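Local coordinates for fructosyl amine: oxygen oxidoreductase (Aspergillus fumigatus, PDB 3DJE), which oxidatively deglycates fructosyl amino acids (Amadori products) with the help of a bound FAD cofactor and molecular oxygen, at residues A[7-13]-A[210-216]; A[35-39]-A[184-188]; A[90-96]-A[151-157]. One frame throughout, in Å; residues are numbered along the deposited sequence. Where two conformers were deposited one is given.

Contact 1 of 3, residues A[7-13]-A[210-216]. With FAD (flavin-adenine dinucleotide), chain C.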
loop_
_atom_site.group_PDB
_atom_site.type_symbol
_atom_site.label_atom_id
_atom_site.label_comp_id
_atom_site.label_asym_id
_atom_site.label_seq_id
_atom_site.Cartn_x
_atom_site.Cartn_y
_atom_site.Cartn_z
ATOM N N SER A 7 -28.362 6.061 8.962
ATOM C CA SER A 7 -27.879 7.327 8.388
ATOM C C SER A 7 -27.132 7.082 7.087
ATOM O O SER A 7 -26.372 6.128 6.977
ATOM C CB SER A 7 -26.928 8.049 9.340
ATOM O OG SER A 7 -27.599 8.555 10.474
ATOM N N SER A 8 -27.326 7.968 6.114
ATOM C CA SER A 8 -26.588 7.880 4.851
ATOM C C SER A 8 -25.100 8.166 5.069
ATOM O O SER A 8 -24.723 9.268 5.486
ATOM C CB SER A 8 -27.170 8.841 3.810
ATOM O OG SER A 8 -26.376 8.832 2.631
ATOM N N LEU A 9 -24.272 7.158 4.795
ATOM C CA LEU A 9 -22.814 7.281 4.902
ATOM C C LEU A 9 -22.218 7.080 3.521
ATOM O O LEU A 9 -22.641 6.188 2.782
ATOM C CB LEU A 9 -22.232 6.246 5.874
ATOM C CG LEU A 9 -22.857 6.197 7.269
ATOM C CD1 LEU A 9 -22.158 5.102 8.078
ATOM C CD2 LEU A 9 -22.672 7.536 7.955
ATOM N N LEU A 10 -21.243 7.912 3.178
ATOM C CA LEU A 10 -20.647 7.887 1.848
ATOM C C LEU A 10 -19.161 7.667 1.969
ATOM O O LEU A 10 -18.506 8.347 2.763
ATOM C CB LEU A 10 -20.896 9.218 1.153
ATOM C CG LEU A 10 -20.472 9.315 -0.311
ATOM C CD1 LEU A 10 -21.259 8.333 -1.180
ATOM C CD2 LEU A 10 -20.697 10.737 -0.802
ATOM N N ILE A 11 -18.629 6.702 1.213
ATOM C CA ILE A 11 -17.183 6.481 1.190
ATOM C C ILE A 11 -16.661 6.819 -0.191
ATOM O O ILE A 11 -17.151 6.267 -1.190
ATOM C CB ILE A 11 -16.807 5.026 1.525
ATOM C CG1 ILE A 11 -17.311 4.665 2.923
ATOM C CG2 ILE A 11 -15.287 4.805 1.400
ATOM C CD1 ILE A 11 -17.236 3.191 3.211
ATOM N N VAL A 12 -15.698 7.739 -0.251
ATOM C CA VAL A 12 -15.045 8.094 -1.521
ATOM C C VAL A 12 -13.790 7.244 -1.683
ATOM O O VAL A 12 -12.788 7.449 -0.979
ATOM C CB VAL A 12 -14.707 9.608 -1.607
ATOM C CG1 VAL A 12 -13.948 9.953 -2.943
ATOM C CG2 VAL A 12 -15.966 10.451 -1.485
ATOM N N GLY A 13 -13.877 6.273 -2.590
ATOM C CA GLY A 13 -12.805 5.324 -2.862
ATOM C C GLY A 13 -13.116 3.923 -2.360
ATOM O O GLY A 13 -13.353 3.723 -1.165
ATOM N N ALA A 210 -24.846 12.917 2.114
ATOM C CA ALA A 210 -24.620 11.977 3.195
ATOM C C ALA A 210 -24.447 12.687 4.516
ATOM O O ALA A 210 -23.948 13.802 4.560
ATOM C CB ALA A 210 -23.397 11.141 2.903
ATOM N N GLU A 211 -24.870 12.015 5.589
ATOM C CA GLU A 211 -24.655 12.503 6.940
ATOM C C GLU A 211 -23.174 12.542 7.342
ATOM O O GLU A 211 -22.749 13.417 8.095
ATOM C CB GLU A 211 -25.468 11.653 7.921
ATOM C CG GLU A 211 -26.976 11.829 7.799
ATOM C CD GLU A 211 -27.714 11.297 9.032
ATOM O OE1 GLU A 211 -27.163 11.415 10.149
ATOM O OE2 GLU A 211 -28.831 10.745 8.886
ATOM N N ARG A 212 -22.401 11.560 6.868
ATOM C CA ARG A 212 -20.940 11.558 7.015
ATOM C C ARG A 212 -20.327 11.081 5.708
ATOM O O ARG A 212 -20.892 10.211 5.046
ATOM C CB ARG A 212 -20.479 10.593 8.124
ATOM C CG ARG A 212 -20.945 10.976 9.533
ATOM C CD ARG A 212 -20.264 12.234 10.033
ATOM N NE ARG A 212 -20.588 12.501 11.433
ATOM C CZ ARG A 212 -21.721 13.066 11.850
ATOM N NH1 ARG A 212 -22.650 13.451 10.980
ATOM N NH2 ARG A 212 -21.927 13.251 13.148
ATOM N N THR A 213 -19.199 11.683 5.349
ATOM C CA THR A 213 -18.421 11.322 4.161
ATOM C C THR A 213 -17.028 10.912 4.612
ATOM O O THR A 213 -16.379 11.650 5.361
ATOM C CB THR A 213 -18.324 12.536 3.192
ATOM O OG1 THR A 213 -19.640 12.935 2.773
ATOM C CG2 THR A 213 -17.461 12.227 1.976
ATOM N N PHE A 214 -16.579 9.736 4.158
ATOM C CA PHE A 214 -15.241 9.240 4.419
ATOM C C PHE A 214 -14.417 9.431 3.154
ATOM O O PHE A 214 -14.824 8.983 2.092
ATOM C CB PHE A 214 -15.262 7.746 4.728
ATOM C CG PHE A 214 -15.993 7.381 6.001
ATOM C CD1 PHE A 214 -15.289 7.139 7.179
ATOM C CD2 PHE A 214 -17.380 7.249 6.008
ATOM C CE1 PHE A 214 -15.962 6.775 8.358
ATOM C CE2 PHE A 214 -18.057 6.892 7.191
ATOM C CZ PHE A 214 -17.335 6.656 8.361
ATOM N N LEU A 215 -13.262 10.066 3.288
ATOM C CA LEU A 215 -12.370 10.256 2.155
ATOM C C LEU A 215 -11.261 9.201 2.217
ATOM O O LEU A 215 -10.378 9.263 3.071
ATOM C CB LEU A 215 -11.825 11.680 2.147
ATOM C CG LEU A 215 -10.909 12.054 0.976
ATOM C CD1 LEU A 215 -11.613 11.789 -0.353
ATOM C CD2 LEU A 215 -10.503 13.508 1.097
ATOM N N CYS A 216 -11.348 8.239 1.299
ATOM C CA CYS A 216 -10.441 7.092 1.253
ATOM C C CYS A 216 -9.921 6.894 -0.170
ATOM O O CYS A 216 -9.862 5.780 -0.680
ATOM C CB CYS A 216 -11.179 5.831 1.718
ATOM S SG CYS A 216 -11.679 5.891 3.438
HETATM P PA FAD C . -5.906 2.603 -2.730
HETATM O O1A FAD C . -6.063 1.190 -2.370
HETATM O O2A FAD C . -4.974 2.959 -3.844
HETATM O O5B FAD C . -7.378 3.105 -3.018
HETATM C C5B FAD C . -7.670 4.411 -3.522
HETATM C C4B FAD C . -9.024 4.316 -4.237
HETATM O O4B FAD C . -9.360 5.689 -4.510
HETATM C C3B FAD C . -8.806 3.619 -5.601
HETATM O O3B FAD C . -9.609 2.432 -5.710
HETATM C C2B FAD C . -9.254 4.709 -6.588
HETATM O O2B FAD C . -9.990 4.162 -7.727
HETATM C C1B FAD C . -10.113 5.637 -5.683
HETATM N N9A FAD C . -10.316 6.928 -6.408
HETATM C C8A FAD C . -9.430 7.627 -7.149
HETATM N N7A FAD C . -10.052 8.704 -7.672
HETATM C C5A FAD C . -11.327 8.679 -7.260
HETATM C C6A FAD C . -12.436 9.502 -7.485
HETATM N N6A FAD C . -12.324 10.591 -8.282
HETATM N N1A FAD C . -13.609 9.183 -6.904
HETATM C C2A FAD C . -13.731 8.103 -6.123
HETATM N N3A FAD C . -12.693 7.292 -5.891
HETATM C C4A FAD C . -11.490 7.565 -6.451
HETATM N N1 FAD C . 1.632 -2.272 1.735
HETATM C C2 FAD C . 1.834 -3.358 2.584
HETATM O O2 FAD C . 1.280 -3.431 3.682
HETATM N N3 FAD C . 2.692 -4.381 2.176
HETATM C C4 FAD C . 3.357 -4.339 0.955
HETATM O O4 FAD C . 4.106 -5.266 0.626
HETATM C C4X FAD C . 3.158 -3.229 0.119
HETATM N N5 FAD C . 3.821 -3.146 -1.103
HETATM C C5X FAD C . 3.482 -2.133 -1.997
HETATM C C6 FAD C . 3.996 -2.187 -3.289
HETATM C C7 FAD C . 3.642 -1.220 -4.222
HETATM C C7M FAD C . 4.260 -1.317 -5.624
HETATM C C8 FAD C . 2.750 -0.206 -3.877
HETATM C C8M FAD C . 2.300 0.822 -4.941
HETATM C C9 FAD C . 2.222 -0.167 -2.578
HETATM C C9A FAD C . 2.576 -1.139 -1.634
HETATM N N10 FAD C . 2.073 -1.119 -0.318
HETATM C C10 FAD C . 2.296 -2.210 0.520
HETATM C "C1'" FAD C . 1.299 0.031 0.169
HETATM C "C2'" FAD C . -0.197 -0.252 0.033
HETATM O "O2'" FAD C . -0.462 -0.887 -1.237
HETATM C "C3'" FAD C . -0.968 1.060 0.146
HETATM O "O3'" FAD C . -0.477 1.800 1.283
HETATM C "C4'" FAD C . -2.470 0.834 0.353
HETATM O "O4'" FAD C . -2.986 -0.151 -0.541
HETATM C "C5'" FAD C . -3.205 2.159 0.118
HETATM O "O5'" FAD C . -4.610 1.980 0.364
HETATM P P FAD C . -5.629 3.193 0.116
HETATM O O1P FAD C . -5.146 4.393 0.862
HETATM O O2P FAD C . -6.975 2.642 0.371
HETATM O O3P FAD C . -5.514 3.510 -1.456
HETATM O O HOH W 1 -29.328 10.053 6.539
#
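Strands 9-12 and 212-215 run parallel, their axes 4.6 Å apart at closest approach and inclined by 16°, with nearly every backbone polar group facing the seam paired. Leu10 N gives to Arg212 O (3.0 Å); Phe214 N to Leu10 O, Val12 N to Phe214 O and Cys216 N to Val12 O are each 2.8 Å. Glu211 N reaches Ser8 O (2.8 Å), while a water accepts from Ser8 N (2.9 Å) and donates to Glu211 OE2 (2.5 Å). Ser8 OG is hydrogen-bonded to Arg209 O, Ser7 OG to Thr4 N, and Arg212 NH1 turns back to Glu211 O (2.9 Å). Strand 33-37 and Asn32 take the outward-facing groups of Leu9 and Ile11. Mostly apolar side chains fill both faces: Ile11 CG1 lies 4.0 Å from Phe214 CD2 on the face shared with Leu9 and Arg212, under helices 16-27 and 373-382, and Val12 CG1 3.9 Å from Leu215 CD1 on that of Leu10 and Thr213. Gly13, first glycine of an apparent Rossmann-type GxGxxG motif, brings its CA within 3.6 Å of FAD N3A. With seam amides and carbonyls paired and both faces mostly apolar, this pair can lie buried and present its strand end to the FAD adenosine.

Contact 2 of 3, residues A[35-39]-A[184-188]. With FAD (flavin-adenine dinucleotide), chain C.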
loop_
_atom_site.group_PDB
_atom_site.type_symbol
_atom_site.label_atom_id
_atom_site.label_comp_id
_atom_site.label_asym_id
_atom_site.label_seq_id
_atom_site.Cartn_x
_atom_site.Cartn_y
_atom_site.Cartn_z
ATOM N N VAL A 35 -20.496 3.345 -1.497
ATOM C CA VAL A 35 -19.088 3.535 -1.850
ATOM C C VAL A 35 -18.990 3.905 -3.325
ATOM O O VAL A 35 -19.592 3.229 -4.176
ATOM C CB VAL A 35 -18.241 2.257 -1.582
ATOM C CG1 VAL A 35 -16.741 2.541 -1.817
ATOM C CG2 VAL A 35 -18.445 1.744 -0.151
ATOM N N LEU A 36 -18.195 4.940 -3.610
ATOM C CA LEU A 36 -18.000 5.445 -4.982
ATOM C C LEU A 36 -16.567 5.246 -5.451
ATOM O O LEU A 36 -15.628 5.624 -4.756
ATOM C CB LEU A 36 -18.300 6.955 -5.035
ATOM C CG LEU A 36 -19.689 7.423 -4.598
ATOM C CD1 LEU A 36 -19.711 8.955 -4.543
ATOM C CD2 LEU A 36 -20.768 6.894 -5.529
ATOM N N ASP A 37 -16.397 4.703 -6.649
ATOM C CA ASP A 37 -15.042 4.544 -7.216
ATOM C C ASP A 37 -15.125 4.583 -8.750
ATOM O O ASP A 37 -16.029 3.991 -9.312
ATOM C CB ASP A 37 -14.458 3.208 -6.736
ATOM C CG ASP A 37 -12.946 3.120 -6.887
ATOM O OD1 ASP A 37 -12.452 3.108 -8.037
ATOM O OD2 ASP A 37 -12.245 3.059 -5.854
ATOM N N PRO A 38 -14.178 5.279 -9.425
ATOM C CA PRO A 38 -14.184 5.392 -10.885
ATOM C C PRO A 38 -13.824 4.095 -11.622
ATOM O O PRO A 38 -13.991 4.026 -12.849
ATOM C CB PRO A 38 -13.128 6.476 -11.164
ATOM C CG PRO A 38 -12.213 6.439 -10.011
ATOM C CD PRO A 38 -13.077 6.044 -8.822
ATOM N N TYR A 39 -13.357 3.085 -10.888
ATOM C CA TYR A 39 -13.042 1.777 -11.476
ATOM C C TYR A 39 -13.880 0.658 -10.840
ATOM O O TYR A 39 -14.225 0.747 -9.665
ATOM C CB TYR A 39 -11.555 1.447 -11.308
ATOM C CG TYR A 39 -10.620 2.331 -12.097
ATOM C CD1 TYR A 39 -10.053 1.882 -13.291
ATOM C CD2 TYR A 39 -10.290 3.609 -11.650
ATOM C CE1 TYR A 39 -9.186 2.699 -14.028
ATOM C CE2 TYR A 39 -9.431 4.445 -12.392
ATOM C CZ TYR A 39 -8.885 3.970 -13.573
ATOM O OH TYR A 39 -8.026 4.775 -14.302
ATOM N N GLN A 184 -20.111 7.043 -13.390
ATOM C CA GLN A 184 -21.019 6.940 -12.224
ATOM C C GLN A 184 -20.327 6.968 -10.855
ATOM O O GLN A 184 -20.910 7.441 -9.883
ATOM C CB GLN A 184 -21.946 5.717 -12.329
ATOM C CG GLN A 184 -21.218 4.365 -12.486
ATOM C CD GLN A 184 -20.836 4.042 -13.948
ATOM O OE1 GLN A 184 -21.008 4.867 -14.858
ATOM N NE2 GLN A 184 -20.312 2.831 -14.171
ATOM N N GLY A 185 -19.100 6.461 -10.786
ATOM C CA GLY A 185 -18.379 6.408 -9.508
ATOM C C GLY A 185 -17.204 7.361 -9.392
ATOM O O GLY A 185 -16.471 7.308 -8.408
ATOM N N ARG A 186 -17.008 8.225 -10.394
ATOM C CA ARG A 186 -15.893 9.161 -10.372
ATOM C C ARG A 186 -16.327 10.446 -9.680
ATOM O O ARG A 186 -17.063 11.262 -10.257
ATOM C CB ARG A 186 -15.363 9.468 -11.788
ATOM C CG ARG A 186 -14.296 10.561 -11.794
ATOM C CD ARG A 186 -13.513 10.661 -13.105
ATOM N NE ARG A 186 -12.466 9.639 -13.192
ATOM C CZ ARG A 186 -11.341 9.638 -12.473
ATOM N NH1 ARG A 186 -11.104 10.611 -11.587
ATOM N NH2 ARG A 186 -10.452 8.657 -12.625
ATOM N N VAL A 187 -15.872 10.638 -8.449
ATOM C CA VAL A 187 -16.207 11.879 -7.742
ATOM C C VAL A 187 -15.470 13.038 -8.404
ATOM O O VAL A 187 -14.265 12.943 -8.681
ATOM C CB VAL A 187 -15.825 11.806 -6.249
ATOM C CG1 VAL A 187 -15.970 13.164 -5.601
ATOM C CG2 VAL A 187 -16.705 10.780 -5.525
ATOM N N VAL A 188 -16.193 14.135 -8.643
ATOM C CA VAL A 188 -15.577 15.325 -9.251
ATOM C C VAL A 188 -15.387 16.472 -8.267
ATOM O O VAL A 188 -14.545 17.349 -8.486
ATOM C CB VAL A 188 -16.319 15.832 -10.516
ATOM C CG1 VAL A 188 -16.305 14.744 -11.609
ATOM C CG2 VAL A 188 -17.740 16.293 -10.176
HETATM P PA FAD C . -5.906 2.603 -2.730
HETATM O O1A FAD C . -6.063 1.190 -2.370
HETATM O O2A FAD C . -4.974 2.959 -3.844
HETATM O O5B FAD C . -7.378 3.105 -3.018
HETATM C C5B FAD C . -7.670 4.411 -3.522
HETATM C C4B FAD C . -9.024 4.316 -4.237
HETATM O O4B FAD C . -9.360 5.689 -4.510
HETATM C C3B FAD C . -8.806 3.619 -5.601
HETATM O O3B FAD C . -9.609 2.432 -5.710
HETATM C C2B FAD C . -9.254 4.709 -6.588
HETATM O O2B FAD C . -9.990 4.162 -7.727
HETATM C C1B FAD C . -10.113 5.637 -5.683
HETATM N N9A FAD C . -10.316 6.928 -6.408
HETATM C C8A FAD C . -9.430 7.627 -7.149
HETATM N N7A FAD C . -10.052 8.704 -7.672
HETATM C C5A FAD C . -11.327 8.679 -7.260
HETATM C C6A FAD C . -12.436 9.502 -7.485
HETATM N N6A FAD C . -12.324 10.591 -8.282
HETATM N N1A FAD C . -13.609 9.183 -6.904
HETATM C C2A FAD C . -13.731 8.103 -6.123
HETATM N N3A FAD C . -12.693 7.292 -5.891
HETATM C C4A FAD C . -11.490 7.565 -6.451
HETATM N N1 FAD C . 1.632 -2.272 1.735
HETATM C C2 FAD C . 1.834 -3.358 2.584
HETATM O O2 FAD C . 1.280 -3.431 3.682
HETATM N N3 FAD C . 2.692 -4.381 2.176
HETATM C C4 FAD C . 3.357 -4.339 0.955
HETATM O O4 FAD C . 4.106 -5.266 0.626
HETATM C C4X FAD C . 3.158 -3.229 0.119
HETATM N N5 FAD C . 3.821 -3.146 -1.103
HETATM C C5X FAD C . 3.482 -2.133 -1.997
HETATM C C6 FAD C . 3.996 -2.187 -3.289
HETATM C C7 FAD C . 3.642 -1.220 -4.222
HETATM C C7M FAD C . 4.260 -1.317 -5.624
HETATM C C8 FAD C . 2.750 -0.206 -3.877
HETATM C C8M FAD C . 2.300 0.822 -4.941
HETATM C C9 FAD C . 2.222 -0.167 -2.578
HETATM C C9A FAD C . 2.576 -1.139 -1.634
HETATM N N10 FAD C . 2.073 -1.119 -0.318
HETATM C C10 FAD C . 2.296 -2.210 0.520
HETATM C "C1'" FAD C . 1.299 0.031 0.169
HETATM C "C2'" FAD C . -0.197 -0.252 0.033
HETATM O "O2'" FAD C . -0.462 -0.887 -1.237
HETATM C "C3'" FAD C . -0.968 1.060 0.146
HETATM O "O3'" FAD C . -0.477 1.800 1.283
HETATM C "C4'" FAD C . -2.470 0.834 0.353
HETATM O "O4'" FAD C . -2.986 -0.151 -0.541
HETATM C "C5'" FAD C . -3.205 2.159 0.118
HETATM O "O5'" FAD C . -4.610 1.980 0.364
HETATM P P FAD C . -5.629 3.193 0.116
HETATM O O1P FAD C . -5.146 4.393 0.862
HETATM O O2P FAD C . -6.975 2.642 0.371
HETATM O O3P FAD C . -5.514 3.510 -1.456
#
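No hydrogen bond crosses between these segments; they meet by van der Waals and CA-H...O contact and share FAD. Val35 does not touch 184-188. Leu36 CD1 packs 3.7 Å from Val187 CG2, and Leu36 O lies 3.4 Å from FAD C2A. Asp37 points its CB away from 184-188, and its carboxylate reaches the ribose: OD1 and OD2 accept FAD O2B and O3B respectively, each at 2.7 Å, the acidic grip characteristic of Rossmann-type dinucleotide folds. Asp37 OD1 also takes Tyr39 N (3.0 Å) in an Asx turn, and Asp37 O meets Gly185 CA at 3.4 Å, where a side chain at 185 would collide. Pro38 CB lies over a face of the Arg186 guanidinium, 3.7 Å from Arg186 NH2, and Pro38 CD over the adenine face, 3.2 Å from FAD N3A. Tyr39 sends its OH to Glu301. At the adenine edge, Val187 N donates to FAD N1A and Val187 O accepts from FAD N6A, both at 3.1 Å. Strand 33-37 lies between 9-12 and 177-180 in the mixed sheet; Val187 starts antiparallel sheet 187-193/196-202/206-209, touching Val12 and Ala200.

Contact 3 of 3, residues A[90-96]-A[151-157]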
loop_
_atom_site.group_PDB
_atom_site.type_symbol
_atom_site.label_atom_id
_atom_site.label_comp_id
_atom_site.label_asym_id
_atom_site.label_seq_id
_atom_site.Cartn_x
_atom_site.Cartn_y
_atom_site.Cartn_z
ATOM N N TYR A 90 -6.211 -15.869 2.496
ATOM C CA TYR A 90 -5.348 -15.082 1.592
ATOM C C TYR A 90 -3.961 -14.871 2.140
ATOM O O TYR A 90 -3.100 -14.374 1.415
ATOM C CB TYR A 90 -6.008 -13.738 1.236
ATOM C CG TYR A 90 -7.408 -13.987 0.768
ATOM C CD1 TYR A 90 -7.644 -14.728 -0.374
ATOM C CD2 TYR A 90 -8.510 -13.586 1.539
ATOM C CE1 TYR A 90 -8.943 -15.045 -0.781
ATOM C CE2 TYR A 90 -9.815 -13.887 1.135
ATOM C CZ TYR A 90 -10.029 -14.631 -0.018
ATOM O OH TYR A 90 -11.324 -14.933 -0.411
ATOM N N TYR A 91 -3.737 -15.268 3.394
ATOM C CA TYR A 91 -2.445 -15.077 4.049
ATOM C C TYR A 91 -1.576 -16.333 3.988
ATOM O O TYR A 91 -2.026 -17.427 4.352
ATOM C CB TYR A 91 -2.613 -14.630 5.504
ATOM C CG TYR A 91 -1.294 -14.547 6.246
ATOM C CD1 TYR A 91 -0.269 -13.698 5.812
ATOM C CD2 TYR A 91 -1.049 -15.364 7.344
ATOM C CE1 TYR A 91 0.953 -13.643 6.492
ATOM C CE2 TYR A 91 0.161 -15.304 8.033
ATOM C CZ TYR A 91 1.159 -14.443 7.589
ATOM O OH TYR A 91 2.368 -14.406 8.251
ATOM N N HIS A 92 -0.323 -16.154 3.553
ATOM C CA HIS A 92 0.625 -17.252 3.373
ATOM C C HIS A 92 1.857 -16.996 4.234
ATOM O O HIS A 92 2.649 -16.105 3.950
ATOM C CB HIS A 92 1.048 -17.338 1.913
ATOM C CG HIS A 92 -0.085 -17.626 0.981
ATOM N ND1 HIS A 92 -0.293 -18.867 0.419
ATOM C CD2 HIS A 92 -1.071 -16.826 0.510
ATOM C CE1 HIS A 92 -1.363 -18.817 -0.358
ATOM N NE2 HIS A 92 -1.852 -17.592 -0.320
ATOM N N ASP A 93 1.988 -17.788 5.292
ATOM C CA ASP A 93 3.053 -17.618 6.277
ATOM C C ASP A 93 4.319 -18.309 5.772
ATOM O O ASP A 93 4.702 -19.379 6.263
ATOM C CB ASP A 93 2.581 -18.212 7.604
ATOM C CG ASP A 93 3.434 -17.789 8.781
ATOM O OD1 ASP A 93 3.642 -16.581 8.975
ATOM O OD2 ASP A 93 3.848 -18.681 9.551
ATOM N N THR A 94 4.964 -17.700 4.777
ATOM C CA THR A 94 6.120 -18.306 4.092
ATOM C C THR A 94 7.432 -17.966 4.763
ATOM O O THR A 94 8.476 -18.527 4.408
ATOM C CB THR A 94 6.285 -17.752 2.650
ATOM O OG1 THR A 94 6.349 -16.311 2.703
ATOM C CG2 THR A 94 5.121 -18.191 1.766
ATOM N N GLY A 95 7.387 -17.016 5.688
ATOM C CA GLY A 95 8.594 -16.382 6.165
ATOM C C GLY A 95 9.076 -15.265 5.240
ATOM O O GLY A 95 8.571 -15.078 4.115
ATOM N N LEU A 96 10.073 -14.531 5.724
ATOM C CA LEU A 96 10.506 -13.295 5.091
ATOM C C LEU A 96 11.961 -13.015 5.402
ATOM O O LEU A 96 12.360 -13.025 6.566
ATOM C CB LEU A 96 9.660 -12.133 5.625
ATOM C CG LEU A 96 10.123 -10.687 5.375
ATOM C CD1 LEU A 96 10.080 -10.364 3.892
ATOM C CD2 LEU A 96 9.255 -9.714 6.159
ATOM N N ALA A 151 13.124 -14.363 9.025
ATOM C CA ALA A 151 12.031 -14.782 9.889
ATOM C C ALA A 151 11.452 -16.027 9.236
ATOM O O ALA A 151 10.910 -15.977 8.125
ATOM C CB ALA A 151 10.972 -13.681 10.022
ATOM N N ARG A 152 11.588 -17.154 9.925
ATOM C CA ARG A 152 11.144 -18.443 9.385
ATOM C C ARG A 152 9.626 -18.529 9.226
ATOM O O ARG A 152 9.120 -19.214 8.321
ATOM C CB ARG A 152 11.615 -19.591 10.279
ATOM C CG ARG A 152 13.136 -19.640 10.497
ATOM C CD ARG A 152 13.455 -20.834 11.375
ATOM N NE ARG A 152 14.866 -21.031 11.714
ATOM C CZ ARG A 152 15.670 -21.901 11.108
ATOM N NH1 ARG A 152 15.221 -22.620 10.086
ATOM N NH2 ARG A 152 16.928 -22.047 11.515
ATOM N N SER A 153 8.918 -17.871 10.137
ATOM C CA SER A 153 7.458 -17.826 10.141
ATOM C C SER A 153 7.028 -16.555 10.853
ATOM O O SER A 153 7.880 -15.790 11.302
ATOM C CB SER A 153 6.900 -19.054 10.859
ATOM O OG SER A 153 7.278 -19.034 12.223
ATOM N N GLY A 154 5.719 -16.321 10.961
ATOM C CA GLY A 154 5.207 -15.098 11.597
ATOM C C GLY A 154 5.273 -13.879 10.683
ATOM O O GLY A 154 5.078 -12.742 11.122
ATOM N N ALA A 155 5.544 -14.142 9.409
ATOM C CA ALA A 155 5.600 -13.113 8.360
ATOM C C ALA A 155 5.444 -13.821 7.036
ATOM O O ALA A 155 5.757 -15.009 6.908
ATOM C CB ALA A 155 6.925 -12.387 8.393
ATOM N N GLY A 156 4.986 -13.096 6.031
ATOM C CA GLY A 156 4.769 -13.737 4.754
ATOM C C GLY A 156 4.128 -12.778 3.796
ATOM O O GLY A 156 4.521 -11.609 3.705
ATOM N N TRP A 157 3.168 -13.298 3.040
ATOM C CA TRP A 157 2.489 -12.477 2.053
ATOM C C TRP A 157 0.998 -12.772 1.978
ATOM O O TRP A 157 0.546 -13.840 2.395
ATOM C CB TRP A 157 3.156 -12.644 0.683
ATOM C CG TRP A 157 3.039 -14.023 0.100
ATOM C CD1 TRP A 157 3.894 -15.088 0.297
ATOM C CD2 TRP A 157 2.014 -14.489 -0.785
ATOM N NE1 TRP A 157 3.452 -16.184 -0.434
ATOM C CE2 TRP A 157 2.314 -15.834 -1.113
ATOM C CE3 TRP A 157 0.885 -13.886 -1.364
ATOM C CZ2 TRP A 157 1.490 -16.607 -1.960
ATOM C CZ3 TRP A 157 0.082 -14.650 -2.225
ATOM C CH2 TRP A 157 0.393 -15.989 -2.513
HETATM O O HOH W 2 6.918 -20.506 7.431
#
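Backbone hydrogen bonds join the two segments in two separate antiparallel patches whose register differs by two residues. In the first, pairing edge strand 91-92 with 156-158 of a three-stranded antiparallel sheet, His92 N gives to Trp157 O (2.7 Å) and Trp157 N to His92 O (3.0 Å). In the second, pairing 96-100 with 147-151 of the large mixed sheet, Leu96 N gives to Ala151 O and Ala151 N to Leu96 O, both 2.9 Å. Between them Gly95 N reaches Ala155 O (2.9 Å), and one water donates to Asp93 O and Arg152 O, 2.7 Å from each. Side-chain polar bonds gather at Asp93, the centre of an inverse gamma turn: its OD1 accepts Tyr91 OH (2.6 Å), and Gly154 N bonds weakly to Asp93 OD1 (2.9 Å) and OD2 (3.3 Å). The His92 ring forms an offset stack on the six-membered ring of Trp157, centroids 3.9 Å apart and planes at 3°; Trp157 NE1 is hydrogen-bonded to Glu267. Close approach leaves no room for a CB on Gly95 (Ala151 O) or Gly156 (His92 O). Pairing is thus interrupted and resumes two residues out of register, the water and the Gly95 N bond spanning the gap.

From the N terminus the chain first lays down strand 9-12, then strand 33-37, then segment 90-96. The loops close in reverse order: 151-157 returns to 90-96 (contact 3), 184-188 to 35-39 (contact 2) and 210-216 to 7-13 (contact 1), so the three are concentric and none cross. Contacts 1 and 2 meet in the same sheet, where Gly13 N lies 2.9 Å from Leu36 O, and both reach FAD; contact 1 builds this mixed sheet and contact 2 ties its strand 33-37 to the antiparallel sheet that begins at 187. Contact 3 lies about 35 Å from either, centre to centre, joining strands 91-92 and 96-100 to 156-158 and 147-151 beyond the flavin.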